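Local atomic coordinates of purine-binding protein BAB2_0673 (Brucella melitensis biovar Abortus, PDB entry 3S99), a protein that binds adenine and probably other purines such as guanine, and may deliver them to an ABC-type uptake system. Residues 32-37 against 95-100; 103-106 against 112-115. All blocks are in the same frame, centred on the assembly; numbering follows the deposited sequence.

How the contacts relate
Both contacts belong to the lobe built on the parallel sheet in which strands 27-32, 89-92 and 112-116 are successive neighbours, and both use helix 98-105, contact 1 around its start and contact 2 at its far end. Their centres lie about 13 Å apart. Along the chain they come in series: contact 1 spans 32-37 to 95-100, and contact 2 follows with 103-106 against 112-115. They also touch, because NE2 of His115 in contact 2 packs against the turn 95-98 of contact 1. The helix thus meets strand 112-116 near both ends, through His115 at its start and Phe113 farther along, while the turn before it, together with the loop after strand 27-32, reaches the adenine pocket.

Contact 1 (32-37 against 95-100); sequences IYIGPP and FGYMDP. With ADE (adenine), chain T.
Tyr97, in the turn leading into helix 98-105, points its phenol end at Ile34, with Ile32 beside the ring, a meeting of the loops that follow neighbouring parallel strands 27-32 and 89-92 in a periplasmic-binding-protein-like fold. The apolar part is carried by two isoleucines. CG2 of Ile32 comes obliquely onto the ring, 3.6 Å from CE2 of Tyr97. The hydroxyl lies against the Ile34 stem, Tyr97 OH being 3.0 Å from CA and 3.4 Å from CB of Ile34, while Ile34 CD1 is 4.1 Å from Tyr97 CZ. Polar atoms also gather there, yet no hydrogen bond crosses between the segments. The backbone N of Ile34 sits at the ring edge, near its plane, and although it is 3.1 Å from Tyr97 OH, the angle is too poor for a bond. The hydroxyl is instead hydrogen-bonded to the Val69 carbonyl oxygen, which fixes the far end of the ring in this buried place.

The ligand is met from both segments. The first torsion of Ile34 (chi1 -172°) separates its two branches: CG2 faces the purine, 3.9 Å from adenine C2, and the turn about chi2 (91°) brings CD1 beside the tyrosine. Residues 95-100 contribute Phe95, whose CB packs 3.4 Å from adenine N9 and whose backbone N lies 2.8 Å from that same ring nitrogen.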
# COMPACT_ATOMS: atom_id res chain seq x y z
N ILE A 32 -5.44 15.18 4.01
CA ILE A 32 -6.68 14.74 3.37
C ILE A 32 -6.68 13.21 3.30
O ILE A 32 -5.76 12.62 2.71
CB ILE A 32 -6.76 15.30 1.94
CG1 ILE A 32 -6.69 16.83 1.95
CG2 ILE A 32 -8.07 14.83 1.29
CD1 ILE A 32 -7.88 17.50 2.64
N TYR A 33 -7.69 12.56 3.90
CA TYR A 33 -7.78 11.11 3.89
C TYR A 33 -8.97 10.66 3.01
O TYR A 33 -10.01 11.26 3.03
CB TYR A 33 -8.00 10.54 5.29
CG TYR A 33 -6.99 10.93 6.36
CD1 TYR A 33 -5.63 11.07 6.07
CD2 TYR A 33 -7.39 11.09 7.66
CE1 TYR A 33 -4.71 11.41 7.07
CE2 TYR A 33 -6.46 11.43 8.68
CZ TYR A 33 -5.13 11.56 8.36
OH TYR A 33 -4.25 11.89 9.33
N ILE A 34 -8.79 9.57 2.28
CA ILE A 34 -9.85 8.99 1.46
C ILE A 34 -10.84 8.18 2.33
O ILE A 34 -11.98 7.98 1.96
CB ILE A 34 -9.23 8.12 0.33
CG1 ILE A 34 -10.30 7.66 -0.68
CG2 ILE A 34 -8.51 6.89 0.91
CD1 ILE A 34 -10.49 8.57 -1.82
N GLY A 35 -10.40 7.73 3.51
CA GLY A 35 -11.28 7.06 4.46
C GLY A 35 -11.19 7.65 5.86
O GLY A 35 -10.68 8.77 6.04
N PRO A 36 -11.68 6.89 6.86
CA PRO A 36 -11.59 7.29 8.23
C PRO A 36 -10.42 6.62 8.92
O PRO A 36 -10.10 5.50 8.59
CB PRO A 36 -12.92 6.77 8.84
CG PRO A 36 -13.29 5.64 8.02
CD PRO A 36 -12.51 5.68 6.73
N PRO A 37 -9.79 7.29 9.90
CA PRO A 37 -8.83 6.61 10.76
C PRO A 37 -9.38 5.28 11.35
O PRO A 37 -8.64 4.32 11.55
CB PRO A 37 -8.56 7.62 11.86
CG PRO A 37 -8.84 8.95 11.22
CD PRO A 37 -10.00 8.69 10.30
N PHE A 95 -3.99 7.93 -4.02
CA PHE A 95 -3.63 8.02 -5.42
C PHE A 95 -4.54 8.93 -6.24
O PHE A 95 -4.06 9.71 -7.04
CB PHE A 95 -3.62 6.63 -6.06
CG PHE A 95 -3.20 6.64 -7.50
CD1 PHE A 95 -1.93 7.08 -7.87
CD2 PHE A 95 -4.06 6.18 -8.49
CE1 PHE A 95 -1.53 7.10 -9.20
CE2 PHE A 95 -3.66 6.19 -9.85
CZ PHE A 95 -2.37 6.63 -10.19
N GLY A 96 -5.84 8.83 -6.04
CA GLY A 96 -6.81 9.62 -6.83
C GLY A 96 -6.78 11.11 -6.57
O GLY A 96 -7.41 11.90 -7.27
N TYR A 97 -6.05 11.52 -5.54
CA TYR A 97 -5.83 12.94 -5.31
C TYR A 97 -4.72 13.52 -6.18
O TYR A 97 -4.41 14.70 -6.05
CB TYR A 97 -5.45 13.21 -3.85
CG TYR A 97 -6.48 12.75 -2.82
CD1 TYR A 97 -7.84 12.72 -3.12
CD2 TYR A 97 -6.08 12.36 -1.55
CE1 TYR A 97 -8.76 12.31 -2.19
CE2 TYR A 97 -7.01 11.97 -0.60
CZ TYR A 97 -8.34 11.94 -0.93
OH TYR A 97 -9.27 11.55 -0.01
N MET A 98 -4.13 12.71 -7.07
CA MET A 98 -3.00 13.21 -7.87
C MET A 98 -3.34 14.49 -8.64
O MET A 98 -2.76 15.54 -8.41
CB MET A 98 -2.51 12.14 -8.85
CG MET A 98 -1.35 12.59 -9.70
SD MET A 98 -0.47 11.21 -10.48
CE MET A 98 -1.69 10.70 -11.71
N ASP A 99 -4.28 14.39 -9.56
CA ASP A 99 -4.65 15.52 -10.40
C ASP A 99 -5.26 16.69 -9.62
O ASP A 99 -4.93 17.84 -9.89
CB ASP A 99 -5.58 15.03 -11.54
CG ASP A 99 -4.85 14.14 -12.52
OD1 ASP A 99 -3.61 14.02 -12.41
OD2 ASP A 99 -5.52 13.57 -13.42
N PRO A 100 -6.14 16.40 -8.65
CA PRO A 100 -6.61 17.48 -7.78
C PRO A 100 -5.48 18.25 -7.09
O PRO A 100 -5.56 19.46 -6.98
CB PRO A 100 -7.44 16.74 -6.75
CG PRO A 100 -8.07 15.65 -7.53
CD PRO A 100 -6.97 15.19 -8.48
N9 ADE T . -3.73 5.35 -2.86
C8 ADE T . -2.69 4.52 -3.20
N7 ADE T . -2.69 3.35 -2.60
C5 ADE T . -3.84 3.48 -1.82
C6 ADE T . -4.39 2.58 -0.95
N6 ADE T . -3.74 1.42 -0.79
N1 ADE T . -5.54 2.95 -0.28
C2 ADE T . -6.08 4.15 -0.53
N3 ADE T . -5.63 5.11 -1.35
C4 ADE T . -4.50 4.68 -1.95

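Contact 2 (103-106 against 112-115); sequences KVAK and KFEH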
# COMPACT_ATOMS: atom_id res chain seq x y z
N LYS A 103 -3.64 20.45 -9.65
CA LYS A 103 -4.48 21.60 -9.96
C LYS A 103 -4.47 22.63 -8.86
O LYS A 103 -4.27 23.83 -9.14
CB LYS A 103 -5.92 21.19 -10.25
CG LYS A 103 -6.83 22.38 -10.65
CD LYS A 103 -8.30 21.99 -10.66
CE LYS A 103 -9.24 23.20 -10.82
NZ LYS A 103 -10.50 22.79 -11.54
N VAL A 104 -4.71 22.19 -7.63
CA VAL A 104 -4.84 23.12 -6.53
C VAL A 104 -3.50 23.80 -6.23
O VAL A 104 -3.45 24.98 -5.95
CB VAL A 104 -5.42 22.48 -5.25
CG1 VAL A 104 -5.35 23.46 -4.10
CG2 VAL A 104 -6.88 22.00 -5.52
N ALA A 105 -2.42 23.04 -6.31
CA ALA A 105 -1.07 23.57 -6.06
C ALA A 105 -0.73 24.81 -6.87
O ALA A 105 0.01 25.67 -6.41
CB ALA A 105 0.00 22.46 -6.33
N LYS A 106 -1.24 24.86 -8.10
CA LYS A 106 -1.04 26.00 -9.00
C LYS A 106 -1.61 27.30 -8.44
O LYS A 106 -1.12 28.41 -8.77
CB LYS A 106 -1.69 25.72 -10.37
CG LYS A 106 -1.03 24.62 -11.16
CD LYS A 106 -1.89 24.30 -12.38
CE LYS A 106 -1.27 23.18 -13.18
NZ LYS A 106 -1.88 23.09 -14.55
N LYS A 112 3.12 24.09 0.33
CA LYS A 112 3.84 22.93 -0.19
C LYS A 112 2.90 21.74 -0.09
O LYS A 112 2.27 21.56 0.96
CB LYS A 112 5.09 22.63 0.64
CG LYS A 112 6.11 23.74 0.84
CD LYS A 112 6.40 24.51 -0.37
CE LYS A 112 7.71 25.32 -0.18
NZ LYS A 112 7.51 26.56 0.56
N PHE A 113 2.85 20.92 -1.15
CA PHE A 113 1.93 19.81 -1.28
C PHE A 113 2.72 18.51 -1.37
O PHE A 113 3.76 18.49 -1.98
CB PHE A 113 1.08 19.98 -2.53
CG PHE A 113 0.13 21.14 -2.43
CD1 PHE A 113 -1.17 20.97 -1.92
CD2 PHE A 113 0.53 22.40 -2.80
CE1 PHE A 113 -2.04 22.04 -1.84
CE2 PHE A 113 -0.35 23.47 -2.72
CZ PHE A 113 -1.62 23.28 -2.22
N GLU A 114 2.24 17.45 -0.74
CA GLU A 114 2.92 16.14 -0.73
C GLU A 114 1.84 15.12 -1.08
O GLU A 114 0.87 14.96 -0.32
CB GLU A 114 3.46 15.83 0.65
CG GLU A 114 4.64 16.66 1.13
CD GLU A 114 5.98 16.13 0.63
OE1 GLU A 114 6.06 14.94 0.22
OE2 GLU A 114 6.97 16.90 0.66
N HIS A 115 1.94 14.52 -2.26
CA HIS A 115 0.95 13.58 -2.72
C HIS A 115 1.45 12.12 -2.59
O HIS A 115 2.55 11.76 -3.06
CB HIS A 115 0.57 13.83 -4.17
CG HIS A 115 -0.38 12.80 -4.68
ND1 HIS A 115 -0.06 11.92 -5.71
CD2 HIS A 115 -1.59 12.41 -4.21
CE1 HIS A 115 -1.07 11.09 -5.89
NE2 HIS A 115 -2.01 11.36 -4.99
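Phe113 projects from strand 112-116 toward the C-terminal part of helix 98-105 and meets Ala105 with one side of its ring. The closest approach is by the ring carbon CE2, 3.4 Å from Ala105 CA, and the methyl CB follows at 3.6 Å from CD2 of Phe113. The backbone N of Ala105 stands over a face of the ring, 4.1 Å above its plane and displaced toward the rim, so the ring meets helix backbone as well as the alanine methyl. Val104 adds a looser touch: its CG1 is 4.2 Å from Phe113 CZ, approaching obliquely, and the two side chains cross at about a right angle. The small alanine is consistent with the close approach of helix and strand, the CA atoms of Ala105 and Phe113 being 6.8 Å apart. The first shell also includes Thr101 of the same helix, Ile90 of strand 89-92 and Met125 of strand 125-130, giving Phe113 neighbours in the helix and in both adjoining strands.

The ring's position follows from its torsions. CG lies anti to the carbonyl carbon (chi1 -68°), and chi2 of -90° sets the ring plane perpendicular to the plane through CA, CB and CG. Asn124 ties the two sides together: its ND2 is hydrogen-bonded to Ala105 O, and its backbone pairs with that of Phe113. An apolar strand residue buried between the sheet and the helix that packs on it is typical of the core of a beta-alpha-beta unit, here strand 89-92, helix 98-105 and strand 112-116.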